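Long-range contacts in GCN5-related N-acetyltransferase:Aminotransferase, class-II (Rhodopseudomonas palustris, PDB 2FIW), which binds acetyl coenzyme A and, as a GCN5-related N-acetyltransferase, probably transfers its acetyl group to an amine substrate: residues A[9-14]-A[64-69]; A[35-40]-A[124-129]; A[83-88]-A[117-122]. All blocks are in the same frame, centred on the assembly; numbering follows the deposited sequence.

Interaction 1: residues A[9-14]-A[64-69]. With SO4 (sulfate ion), chain B.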
loop_
_atom_site.group_PDB
_atom_site.type_symbol
_atom_site.label_atom_id
_atom_site.label_comp_id
_atom_site.label_asym_id
_atom_site.label_seq_id
_atom_site.Cartn_x
_atom_site.Cartn_y
_atom_site.Cartn_z
ATOM N N ALA A 9 3.152 11.913 -10.467
ATOM C CA ALA A 9 2.451 11.290 -11.573
ATOM C C ALA A 9 2.104 9.862 -11.188
ATOM O O ALA A 9 2.861 9.195 -10.474
ATOM C CB ALA A 9 3.314 11.301 -12.798
ATOM N N LEU A 10 0.950 9.401 -11.649
ATOM C CA LEU A 10 0.484 8.042 -11.406
ATOM C C LEU A 10 0.196 7.387 -12.750
ATOM O O LEU A 10 -0.350 8.020 -13.655
ATOM C CB LEU A 10 -0.785 8.046 -10.549
ATOM C CG LEU A 10 -0.835 8.800 -9.214
ATOM C CD1 LEU A 10 -2.185 8.573 -8.528
ATOM C CD2 LEU A 10 0.282 8.386 -8.280
ATOM N N ARG A 11 0.590 6.129 -12.890
ATOM C CA ARG A 11 0.286 5.364 -14.088
ATOM C C ARG A 11 -0.008 3.920 -13.714
ATOM O O ARG A 11 0.522 3.427 -12.714
ATOM C CB ARG A 11 1.455 5.429 -15.072
ATOM C CG ARG A 11 2.783 4.989 -14.476
ATOM C CD ARG A 11 3.846 4.924 -15.522
ATOM N NE ARG A 11 5.055 4.287 -15.008
ATOM C CZ ARG A 11 5.262 2.973 -14.933
ATOM N NH1 ARG A 11 4.327 2.101 -15.316
ATOM N NH2 ARG A 11 6.416 2.539 -14.442
ATOM N N PRO A 12 -0.864 3.236 -14.505
ATOM C CA PRO A 12 -1.138 1.825 -14.233
ATOM C C PRO A 12 0.108 0.931 -14.283
ATOM O O PRO A 12 1.101 1.247 -14.957
ATOM C CB PRO A 12 -2.133 1.453 -15.337
ATOM C CG PRO A 12 -2.810 2.736 -15.646
ATOM C CD PRO A 12 -1.670 3.706 -15.648
ATOM N N TYR A 13 0.041 -0.149 -13.514
ATOM C CA TYR A 13 1.101 -1.120 -13.417
ATOM C C TYR A 13 1.237 -1.930 -14.716
ATOM O O TYR A 13 0.253 -2.450 -15.253
ATOM C CB TYR A 13 0.813 -2.041 -12.230
ATOM C CG TYR A 13 1.647 -3.309 -12.178
ATOM C CD1 TYR A 13 1.079 -4.552 -12.502
ATOM C CD2 TYR A 13 3.004 -3.265 -11.825
ATOM C CE1 TYR A 13 1.834 -5.709 -12.467
ATOM C CE2 TYR A 13 3.765 -4.423 -11.786
ATOM C CZ TYR A 13 3.164 -5.640 -12.098
ATOM O OH TYR A 13 3.892 -6.785 -12.056
ATOM N N LEU A 14 2.465 -2.038 -15.205
ATOM C CA LEU A 14 2.754 -2.768 -16.419
ATOM C C LEU A 14 3.614 -3.987 -16.090
ATOM O O LEU A 14 4.371 -3.970 -15.107
ATOM C CB LEU A 14 3.469 -1.856 -17.415
ATOM C CG LEU A 14 2.796 -0.549 -17.864
ATOM C CD1 LEU A 14 3.782 0.269 -18.688
ATOM C CD2 LEU A 14 1.504 -0.808 -18.638
ATOM N N THR A 64 -3.764 -1.549 -10.041
ATOM C CA THR A 64 -2.488 -1.200 -9.429
ATOM C C THR A 64 -1.876 0.012 -10.117
ATOM O O THR A 64 -1.654 0.012 -11.326
ATOM C CB THR A 64 -1.479 -2.414 -9.469
ATOM O OG1 THR A 64 -2.114 -3.568 -8.931
ATOM C CG2 THR A 64 -0.211 -2.130 -8.663
ATOM N N LEU A 65 -1.609 1.039 -9.322
ATOM C CA LEU A 65 -1.055 2.289 -9.810
ATOM C C LEU A 65 0.350 2.459 -9.273
ATOM O O LEU A 65 0.627 2.081 -8.137
ATOM C CB LEU A 65 -1.935 3.471 -9.363
ATOM C CG LEU A 65 -3.321 3.667 -10.015
ATOM C CD1 LEU A 65 -4.212 4.605 -9.183
ATOM C CD2 LEU A 65 -3.149 4.183 -11.451
ATOM N N ILE A 66 1.222 3.042 -10.092
ATOM C CA ILE A 66 2.589 3.329 -9.715
ATOM C C ILE A 66 2.815 4.837 -9.658
ATOM O O ILE A 66 2.526 5.543 -10.619
ATOM C CB ILE A 66 3.573 2.689 -10.699
ATOM C CG1 ILE A 66 3.526 1.169 -10.553
ATOM C CG2 ILE A 66 4.997 3.215 -10.469
ATOM C CD1 ILE A 66 4.541 0.455 -11.372
ATOM N N ALA A 67 3.321 5.322 -8.522
ATOM C CA ALA A 67 3.679 6.731 -8.375
ATOM C C ALA A 67 5.107 6.946 -8.855
ATOM O O ALA A 67 6.023 6.197 -8.484
ATOM C CB ALA A 67 3.515 7.192 -6.951
ATOM N N THR A 68 5.286 7.964 -9.698
ATOM C CA THR A 68 6.608 8.329 -10.210
ATOM C C THR A 68 7.033 9.744 -9.779
ATOM O O THR A 68 6.195 10.615 -9.531
ATOM C CB THR A 68 6.738 8.113 -11.767
ATOM O OG1 THR A 68 5.528 8.498 -12.425
ATOM C CG2 THR A 68 6.968 6.676 -12.096
ATOM N N LEU A 69 8.342 9.936 -9.627
ATOM C CA LEU A 69 8.944 11.268 -9.509
ATOM C C LEU A 69 10.120 11.262 -10.473
ATOM O O LEU A 69 10.893 10.300 -10.487
ATOM C CB LEU A 69 9.413 11.563 -8.089
ATOM C CG LEU A 69 8.354 11.627 -6.984
ATOM C CD1 LEU A 69 9.040 11.669 -5.632
ATOM C CD2 LEU A 69 7.402 12.815 -7.153
HETATM S S SO4 B . 7.101 11.844 -13.067
HETATM O O1 SO4 B . 6.235 10.747 -12.670
HETATM O O2 SO4 B . 6.686 13.049 -12.324
HETATM O O3 SO4 B . 8.452 11.534 -12.667
HETATM O O4 SO4 B . 7.091 11.950 -14.530
#
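Ala9 to Pro12 pair with Leu65 to Thr68 as antiparallel neighbours at one margin of the mixed sheet of the GNAT fold, where strand 9-12 is the outermost strand beside strand 63-69. Arg11 and Ile66 form a hydrogen-bonded pair, with Ile66 N to Arg11 O at 2.7 Å and Arg11 N to Ile66 O at 3.0 Å. In the next such pair Thr68 N gives a nearly straight bond to Ala9 O, whereas the return bond from Ala9 N to Thr68 O is weak. Beyond the strand end Tyr13 N still reaches Thr64 O, at 2.8 Å.

Side-chain contacts flank this ladder. On the face carrying Leu10 and Ala67, Leu10 CD2 rests 3.7 Å from Ala67 CB, and helix 99-112 packs against both residues. Tyr13 CB packs 3.6 Å from Thr64 CB, while Ile66 CD1 meets the edge of the Tyr13 ring, 4.1 Å from CD2. The charged group lies on the face of Arg11 and Ile66, where the two side chains run side by side in the same direction. Arg11 CG sits between the backbone N and the carbonyl carbon (chi1 55°), and the chain then extends to NE; NH1 makes a salt bridge with Asp17, and Ile66 CG2 lies over one face of the guanidinium, toward its rim.

Interaction 2: residues A[35-40]-A[124-129]. With ACO (acetyl coenzyme *a), chain C.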
loop_
_atom_site.group_PDB
_atom_site.type_symbol
_atom_site.label_atom_id
_atom_site.label_comp_id
_atom_site.label_asym_id
_atom_site.label_seq_id
_atom_site.Cartn_x
_atom_site.Cartn_y
_atom_site.Cartn_z
ATOM N N ASP A 35 9.314 -0.222 14.187
ATOM C CA ASP A 35 8.746 0.135 15.472
ATOM C C ASP A 35 7.506 -0.689 15.802
ATOM O O ASP A 35 7.052 -0.703 16.949
ATOM C CB ASP A 35 8.457 1.633 15.551
ATOM C CG ASP A 35 9.725 2.492 15.395
ATOM O OD1 ASP A 35 10.852 2.038 15.729
ATOM O OD2 ASP A 35 9.575 3.643 14.944
ATOM N N ASP A 36 6.956 -1.383 14.810
ATOM C CA ASP A 36 5.749 -2.150 15.063
ATOM C C ASP A 36 5.876 -3.636 14.739
ATOM O O ASP A 36 5.005 -4.423 15.105
ATOM C CB ASP A 36 4.546 -1.524 14.368
ATOM C CG ASP A 36 4.396 -0.060 14.695
ATOM O OD1 ASP A 36 3.724 0.270 15.690
ATOM O OD2 ASP A 36 4.983 0.767 13.960
ATOM N N TYR A 37 6.956 -4.011 14.065
ATOM C CA TYR A 37 7.139 -5.395 13.652
ATOM C C TYR A 37 8.564 -5.828 13.891
ATOM O O TYR A 37 9.494 -5.101 13.543
ATOM C CB TYR A 37 6.721 -5.619 12.169
ATOM C CG TYR A 37 5.262 -5.328 11.946
ATOM C CD1 TYR A 37 4.828 -4.056 11.546
ATOM C CD2 TYR A 37 4.296 -6.298 12.210
ATOM C CE1 TYR A 37 3.462 -3.777 11.384
ATOM C CE2 TYR A 37 2.937 -6.026 12.059
ATOM C CZ TYR A 37 2.528 -4.776 11.637
ATOM O OH TYR A 37 1.182 -4.538 11.491
ATOM N N SER A 38 8.738 -7.011 14.483
ATOM C CA SER A 38 10.079 -7.541 14.719
ATOM C C SER A 38 10.695 -8.112 13.441
ATOM O O SER A 38 9.991 -8.419 12.495
ATOM C CB SER A 38 10.114 -8.528 15.905
ATOM O OG SER A 38 9.314 -9.689 15.708
ATOM N N GLU A 39 12.021 -8.202 13.462
ATOM C CA GLU A 39 12.872 -8.764 12.415
ATOM C C GLU A 39 12.268 -9.917 11.577
ATOM O O GLU A 39 12.323 -9.901 10.339
ATOM C CB GLU A 39 14.204 -9.190 13.058
ATOM C CG GLU A 39 14.073 -9.950 14.415
ATOM C CD GLU A 39 14.169 -9.074 15.696
ATOM O OE1 GLU A 39 13.658 -7.921 15.745
ATOM O OE2 GLU A 39 14.744 -9.586 16.685
ATOM N N GLU A 40 11.693 -10.899 12.260
ATOM C CA GLU A 40 11.143 -12.095 11.645
ATOM C C GLU A 40 9.786 -11.856 10.980
ATOM O O GLU A 40 9.473 -12.462 9.954
ATOM C CB GLU A 40 11.007 -13.198 12.687
ATOM C CG GLU A 40 12.272 -13.967 12.985
ATOM C CD GLU A 40 11.977 -15.283 13.717
ATOM O OE1 GLU A 40 11.069 -16.024 13.273
ATOM O OE2 GLU A 40 12.650 -15.574 14.734
ATOM N N SER A 124 -1.553 -2.069 8.307
ATOM C CA SER A 124 -0.432 -2.390 9.186
ATOM C C SER A 124 -0.320 -1.342 10.299
ATOM O O SER A 124 -0.778 -0.215 10.137
ATOM C CB SER A 124 0.863 -2.457 8.387
ATOM O OG SER A 124 1.194 -1.188 7.840
ATOM N N ASP A 125 0.268 -1.724 11.433
ATOM C CA ASP A 125 0.275 -0.885 12.632
ATOM C C ASP A 125 0.973 0.447 12.410
ATOM O O ASP A 125 0.612 1.447 13.017
ATOM C CB ASP A 125 0.921 -1.625 13.812
ATOM C CG ASP A 125 0.066 -2.798 14.335
ATOM O OD1 ASP A 125 -1.029 -3.078 13.778
ATOM O OD2 ASP A 125 0.499 -3.441 15.317
ATOM N N ASN A 126 1.965 0.450 11.528
ATOM C CA ASN A 126 2.731 1.651 11.193
ATOM C C ASN A 126 1.990 2.613 10.248
ATOM O O ASN A 126 2.269 3.821 10.249
ATOM C CB ASN A 126 4.074 1.256 10.590
ATOM C CG ASN A 126 3.928 0.251 9.469
ATOM O OD1 ASN A 126 3.366 -0.834 9.659
ATOM N ND2 ASN A 126 4.427 0.604 8.290
ATOM N N ALA A 127 1.053 2.075 9.458
ATOM C CA ALA A 127 0.244 2.860 8.539
ATOM C C ALA A 127 -1.118 3.174 9.147
ATOM O O ALA A 127 -1.917 3.898 8.567
ATOM C CB ALA A 127 0.078 2.128 7.233
ATOM N N ALA A 128 -1.389 2.636 10.325
ATOM C CA ALA A 128 -2.664 2.884 10.996
ATOM C C ALA A 128 -3.026 4.387 11.125
ATOM O O ALA A 128 -4.150 4.789 10.825
ATOM C CB ALA A 128 -2.667 2.204 12.364
ATOM N N GLU A 129 -2.072 5.194 11.581
ATOM C CA GLU A 129 -2.286 6.632 11.806
ATOM C C GLU A 129 -2.506 7.377 10.487
ATOM O O GLU A 129 -3.450 8.160 10.373
ATOM C CB GLU A 129 -1.124 7.226 12.601
ATOM C CG GLU A 129 -1.194 8.721 12.857
ATOM C CD GLU A 129 -2.205 9.131 13.945
ATOM O OE1 GLU A 129 -3.413 8.771 13.850
ATOM O OE2 GLU A 129 -1.781 9.858 14.889
HETATM N N1A ACO C . 6.074 17.989 5.878
HETATM C C2A ACO C . 5.610 17.302 6.941
HETATM N N3A ACO C . 4.806 16.233 6.788
HETATM C C4A ACO C . 4.421 15.785 5.552
HETATM C C5A ACO C . 4.858 16.436 4.411
HETATM C C6A ACO C . 5.747 17.621 4.608
HETATM N N6A ACO C . 6.221 18.323 3.548
HETATM N N7A ACO C . 4.332 15.793 3.344
HETATM C C8A ACO C . 3.589 14.762 3.817
HETATM N N9A ACO C . 3.641 14.769 5.156
HETATM C C1B ACO C . 3.001 13.834 6.120
HETATM C C2B ACO C . 1.490 13.734 6.017
HETATM O O2B ACO C . 0.855 14.792 6.737
HETATM C C3B ACO C . 1.233 12.379 6.657
HETATM O O3B ACO C . 0.927 12.508 8.048
HETATM P P3B ACO C . 0.058 11.398 8.849
HETATM O O7A ACO C . 0.967 10.199 9.093
HETATM O O8A ACO C . -1.089 11.072 7.920
HETATM O O9A ACO C . -0.339 12.144 10.104
HETATM C C4B ACO C . 2.532 11.584 6.477
HETATM O O4B ACO C . 3.516 12.501 5.996
HETATM C C5B ACO C . 2.394 10.441 5.472
HETATM O O5B ACO C . 1.742 10.955 4.301
HETATM P P1A ACO C . 2.270 10.679 2.807
HETATM O O1A ACO C . 3.578 11.410 2.587
HETATM O O2A ACO C . 1.074 10.949 1.923
HETATM O O3A ACO C . 2.512 9.082 2.869
HETATM P P2A ACO C . 3.884 8.370 2.487
HETATM O O4A ACO C . 4.885 8.686 3.566
HETATM O O5A ACO C . 4.192 8.713 1.058
HETATM O O6A ACO C . 3.511 6.795 2.554
HETATM C CBP ACO C . 2.939 4.699 3.768
HETATM C CCP ACO C . 2.663 6.196 3.545
HETATM C CDP ACO C . 2.089 4.244 4.948
HETATM C CEP ACO C . 2.573 3.913 2.519
HETATM C CAP ACO C . 4.440 4.439 4.046
HETATM O OAP ACO C . 4.845 4.970 5.320
HETATM C C9P ACO C . 4.954 3.012 3.886
HETATM O O9P ACO C . 5.385 2.584 2.704
HETATM N N8P ACO C . 5.000 2.241 4.894
HETATM C C7P ACO C . 5.495 0.862 5.005
HETATM C C6P ACO C . 4.624 -0.178 4.298
HETATM C C5P ACO C . 3.255 -0.158 4.906
HETATM O O5P ACO C . 3.104 -0.100 6.120
HETATM N N4P ACO C . 2.242 -0.192 4.053
HETATM C C3P ACO C . 0.839 -0.152 4.411
HETATM C C2P ACO C . 0.407 -1.578 4.711
HETATM S S1P ACO C . -1.343 -1.517 4.619
HETATM C C ACO C . -1.714 -2.226 3.157
HETATM O O ACO C . -0.882 -2.267 2.258
HETATM C CH3 ACO C . -2.920 -2.750 3.000
HETATM O O HOH W 1 1.410 -1.711 17.244
HETATM O O HOH W 2 2.670 -5.536 15.025
#
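Tyr37 reaches Asp125 and Asn126 with CG anti to its own carbonyl carbon (chi1 -62°), while Asn126 CG stands between the backbone N and the carbonyl carbon (chi1 50°). The phenol oxygen accepts a nearly straight bond from the backbone, Asp125 N to Tyr37 OH at 3.0 Å with an N-H...O angle of 166°, and Tyr37 OH is also bonded to Ala152 O, so two backbone groups grip it. Asn126 OD1 comes to the ring edge, 3.4 Å from Tyr37 CE1, with the amide plane almost perpendicular to the ring. The same amide turns ND2 to the pantetheine carbonyl of acetyl coenzyme A, at 2.6 Å from O5P. Ser124 OG lies 2.8 Å from O5P and close to Asn126 OD1.

Asp36 meets the turn through carbon, CB to Asp125 CB at 3.7 Å, and OD2 of Asp36 lies beside Asn126 CB. The two carboxylates stand nearly at right angles to each other; a water lies 2.7 Å from Asp125 OD2 and only weakly reaches Asp36 OD1. A second water, over one face of the Tyr37 ring, lies 2.6 Å from Asp36 O and 3.0 Å from Asp125 OD2. Asp125 also forms a salt bridge with Arg141. A phenylalanine in place of Tyr37 would probably leave Asp125 N and Ala152 O without their shared partner and the turn less firmly fixed beside the cofactor.

The contact joins the loop before helix 39-46 to the turn leading from strand 118-123 into helix 128-132, with strand 149-159 alongside and Trp45 of helix 39-46 edge-to-face with Tyr37.

Interaction 3: residues A[83-88]-A[117-122]. With ACO (acetyl coenzyme *a), chain C.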
loop_
_atom_site.group_PDB
_atom_site.type_symbol
_atom_site.label_atom_id
_atom_site.label_comp_id
_atom_site.label_asym_id
_atom_site.label_seq_id
_atom_site.Cartn_x
_atom_site.Cartn_y
_atom_site.Cartn_z
ATOM N N ASP A 83 -13.864 -2.545 -3.390
ATOM C CA ASP A 83 -13.649 -1.697 -2.214
ATOM C C ASP A 83 -12.488 -2.032 -1.269
ATOM O O ASP A 83 -12.450 -1.523 -0.155
ATOM C CB ASP A 83 -14.947 -1.616 -1.409
ATOM C CG ASP A 83 -15.492 -2.985 -1.033
ATOM O OD1 ASP A 83 -14.761 -4.006 -1.151
ATOM O OD2 ASP A 83 -16.674 -3.030 -0.615
ATOM N N HIS A 84 -11.554 -2.871 -1.699
ATOM C CA HIS A 84 -10.396 -3.189 -0.859
ATOM C C HIS A 84 -9.106 -2.498 -1.270
ATOM O O HIS A 84 -8.610 -2.702 -2.378
ATOM C CB HIS A 84 -10.145 -4.689 -0.801
ATOM C CG HIS A 84 -11.198 -5.443 -0.068
ATOM N ND1 HIS A 84 -12.376 -5.834 -0.661
ATOM C CD2 HIS A 84 -11.258 -5.873 1.214
ATOM C CE1 HIS A 84 -13.117 -6.478 0.223
ATOM N NE2 HIS A 84 -12.462 -6.514 1.370
ATOM N N ILE A 85 -8.548 -1.716 -0.354
ATOM C CA ILE A 85 -7.181 -1.245 -0.510
ATOM C C ILE A 85 -6.277 -2.392 -0.116
ATOM O O ILE A 85 -6.063 -2.646 1.064
ATOM C CB ILE A 85 -6.878 0.007 0.336
ATOM C CG1 ILE A 85 -7.759 1.178 -0.128
ATOM C CG2 ILE A 85 -5.376 0.349 0.287
ATOM C CD1 ILE A 85 -7.328 2.506 0.411
ATOM N N ASP A 86 -5.758 -3.085 -1.123
ATOM C CA ASP A 86 -4.978 -4.294 -0.918
ATOM C C ASP A 86 -3.515 -4.008 -0.574
ATOM O O ASP A 86 -2.913 -4.731 0.212
ATOM C CB ASP A 86 -5.066 -5.186 -2.156
ATOM C CG ASP A 86 -4.539 -6.590 -1.906
ATOM O OD1 ASP A 86 -4.979 -7.230 -0.929
ATOM O OD2 ASP A 86 -3.688 -7.059 -2.687
HETATM N N MSE A 87 -2.955 -2.956 -1.164
HETATM C CA MSE A 87 -1.538 -2.640 -1.049
HETATM C C MSE A 87 -1.281 -1.149 -1.152
HETATM O O MSE A 87 -1.932 -0.451 -1.940
HETATM C CB MSE A 87 -0.742 -3.373 -2.128
HETATM C CG MSE A 87 -0.866 -4.880 -2.037
HETATM SE SE MSE A 87 0.287 -5.807 -3.241
HETATM C CE MSE A 87 -0.556 -5.370 -4.800
ATOM N N LEU A 88 -0.336 -0.682 -0.335
ATOM C CA LEU A 88 0.148 0.694 -0.320
ATOM C C LEU A 88 1.586 0.649 0.160
ATOM O O LEU A 88 1.829 0.334 1.321
ATOM C CB LEU A 88 -0.659 1.552 0.653
ATOM C CG LEU A 88 -0.770 3.068 0.409
ATOM C CD1 LEU A 88 -0.873 3.845 1.719
ATOM C CD2 LEU A 88 0.271 3.708 -0.514
ATOM N N LEU A 117 -19.182 2.222 -1.737
ATOM C CA LEU A 117 -19.623 3.261 -0.823
ATOM C C LEU A 117 -18.733 3.250 0.410
ATOM O O LEU A 117 -18.530 4.279 1.056
ATOM C CB LEU A 117 -21.091 3.040 -0.439
ATOM C CG LEU A 117 -22.064 2.652 -1.567
ATOM C CD1 LEU A 117 -23.300 1.919 -1.023
ATOM C CD2 LEU A 117 -22.464 3.871 -2.394
ATOM N N ILE A 118 -18.206 2.067 0.717
ATOM C CA ILE A 118 -17.354 1.855 1.890
ATOM C C ILE A 118 -16.046 1.198 1.441
ATOM O O ILE A 118 -16.018 -0.006 1.148
ATOM C CB ILE A 118 -18.077 0.997 2.997
ATOM C CG1 ILE A 118 -19.395 1.663 3.439
ATOM C CG2 ILE A 118 -17.153 0.754 4.209
ATOM C CD1 ILE A 118 -20.486 0.693 3.906
ATOM N N LEU A 119 -14.985 2.005 1.353
ATOM C CA LEU A 119 -13.628 1.505 1.133
ATOM C C LEU A 119 -13.088 0.840 2.398
ATOM O O LEU A 119 -13.349 1.290 3.521
ATOM C CB LEU A 119 -12.674 2.629 0.701
ATOM C CG LEU A 119 -12.199 2.705 -0.763
ATOM C CD1 LEU A 119 -10.805 3.292 -0.835
ATOM C CD2 LEU A 119 -12.145 1.353 -1.448
ATOM N N THR A 120 -12.325 -0.230 2.222
ATOM C CA THR A 120 -11.787 -0.943 3.373
ATOM C C THR A 120 -10.313 -1.304 3.171
ATOM O O THR A 120 -9.875 -1.534 2.049
ATOM C CB THR A 120 -12.685 -2.148 3.777
ATOM O OG1 THR A 120 -12.091 -2.857 4.866
ATOM C CG2 THR A 120 -12.896 -3.102 2.612
ATOM N N VAL A 121 -9.559 -1.306 4.269
ATOM C CA VAL A 121 -8.136 -1.633 4.283
ATOM C C VAL A 121 -7.837 -2.402 5.567
ATOM O O VAL A 121 -8.410 -2.109 6.599
ATOM C CB VAL A 121 -7.222 -0.358 4.140
ATOM C CG1 VAL A 121 -7.386 0.627 5.316
ATOM C CG2 VAL A 121 -5.761 -0.735 3.972
ATOM N N ASP A 122 -6.977 -3.417 5.474
ATOM C CA ASP A 122 -6.389 -4.059 6.645
ATOM C C ASP A 122 -5.022 -3.414 6.871
ATOM O O ASP A 122 -4.009 -3.869 6.325
ATOM C CB ASP A 122 -6.237 -5.569 6.417
ATOM C CG ASP A 122 -7.568 -6.311 6.443
ATOM O OD1 ASP A 122 -8.515 -5.846 7.111
ATOM O OD2 ASP A 122 -7.665 -7.377 5.795
HETATM N N1A ACO C . 6.074 17.989 5.878
HETATM C C2A ACO C . 5.610 17.302 6.941
HETATM N N3A ACO C . 4.806 16.233 6.788
HETATM C C4A ACO C . 4.421 15.785 5.552
HETATM C C5A ACO C . 4.858 16.436 4.411
HETATM C C6A ACO C . 5.747 17.621 4.608
HETATM N N6A ACO C . 6.221 18.323 3.548
HETATM N N7A ACO C . 4.332 15.793 3.344
HETATM C C8A ACO C . 3.589 14.762 3.817
HETATM N N9A ACO C . 3.641 14.769 5.156
HETATM C C1B ACO C . 3.001 13.834 6.120
HETATM C C2B ACO C . 1.490 13.734 6.017
HETATM O O2B ACO C . 0.855 14.792 6.737
HETATM C C3B ACO C . 1.233 12.379 6.657
HETATM O O3B ACO C . 0.927 12.508 8.048
HETATM P P3B ACO C . 0.058 11.398 8.849
HETATM O O7A ACO C . 0.967 10.199 9.093
HETATM O O8A ACO C . -1.089 11.072 7.920
HETATM O O9A ACO C . -0.339 12.144 10.104
HETATM C C4B ACO C . 2.532 11.584 6.477
HETATM O O4B ACO C . 3.516 12.501 5.996
HETATM C C5B ACO C . 2.394 10.441 5.472
HETATM O O5B ACO C . 1.742 10.955 4.301
HETATM P P1A ACO C . 2.270 10.679 2.807
HETATM O O1A ACO C . 3.578 11.410 2.587
HETATM O O2A ACO C . 1.074 10.949 1.923
HETATM O O3A ACO C . 2.512 9.082 2.869
HETATM P P2A ACO C . 3.884 8.370 2.487
HETATM O O4A ACO C . 4.885 8.686 3.566
HETATM O O5A ACO C . 4.192 8.713 1.058
HETATM O O6A ACO C . 3.511 6.795 2.554
HETATM C CBP ACO C . 2.939 4.699 3.768
HETATM C CCP ACO C . 2.663 6.196 3.545
HETATM C CDP ACO C . 2.089 4.244 4.948
HETATM C CEP ACO C . 2.573 3.913 2.519
HETATM C CAP ACO C . 4.440 4.439 4.046
HETATM O OAP ACO C . 4.845 4.970 5.320
HETATM C C9P ACO C . 4.954 3.012 3.886
HETATM O O9P ACO C . 5.385 2.584 2.704
HETATM N N8P ACO C . 5.000 2.241 4.894
HETATM C C7P ACO C . 5.495 0.862 5.005
HETATM C C6P ACO C . 4.624 -0.178 4.298
HETATM C C5P ACO C . 3.255 -0.158 4.906
HETATM O O5P ACO C . 3.104 -0.100 6.120
HETATM N N4P ACO C . 2.242 -0.192 4.053
HETATM C C3P ACO C . 0.839 -0.152 4.411
HETATM C C2P ACO C . 0.407 -1.578 4.711
HETATM S S1P ACO C . -1.343 -1.517 4.619
HETATM C C ACO C . -1.714 -2.226 3.157
HETATM O O ACO C . -0.882 -2.267 2.258
HETATM C CH3 ACO C . -2.920 -2.750 3.000
HETATM O O HOH W 3 -5.811 -4.519 2.987
#
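His84 and Thr120 lie side by side, their side chains pointing the same way, and the methyl of Thr120 sits over one face of the imidazole. This is a CH-pi contact: CG2 of Thr120 is 3.8 Å from the centroid of the His84 ring and 22° off its normal, displaced toward the rim so that CD2 of His84 is its nearest ring atom. With OG1 anti to the backbone N (chi1 177°), Thr120 CG2 falls between that N and the carbonyl carbon.

Ile85 points to the other face of the sheet. It crosses Leu119 at about a right angle, Ile85 CG1 lying 3.8 Å from Leu119 CD1, and meets Val121 obliquely, CB to CB at 3.8 Å. Phe131 of helix 128-132 and Tyr136 pack against both Ile85 and Val121.

Strands 84-90 and 118-123 run parallel here, as the two strands of the beta-alpha-beta unit whose crossover is helix 99-112. Thr120 N bonds to Asp83 O at 2.7 Å and Ile85 N to Thr120 O at 2.8 Å. Past Ile85 the strands separate, as in the splayed V of GNAT acetyltransferases, and a water bridges Ile85 O and Asp122 N. The acetyl group and adjoining pantetheine arm of acetyl coenzyme A lie in this region: Val121 CG2 is 3.6 Å from the acetyl CH3, Leu88 O accepts a bond from the pantetheine amide N4P at 2.8 Å, and Leu88 N makes a weak one to the acetyl oxygen.

Interactions 1 and 3 belong to the same sheet, the first antiparallel at its margin, the second parallel near its middle; helix 99-112 packs on both. All three contacts are partly buried, interaction 3 lying nearest the chain's centre, about 10 Å from it against 13 Å for the others. Interaction 1 is a longer backbone ladder flanked by aliphatic, arginine and tyrosine contacts, whereas interaction 3 has few direct strand bonds and opens onto the cofactor. Interaction 2 has no strand pairing: one tyrosine hydroxyl, carbon contacts and bridging water join two loops. Its segment 124-129 comes just after 117-122. Interactions 2 and 3 hold the two sides of one pantetheine amide, and interaction 3 also meets the acetyl group.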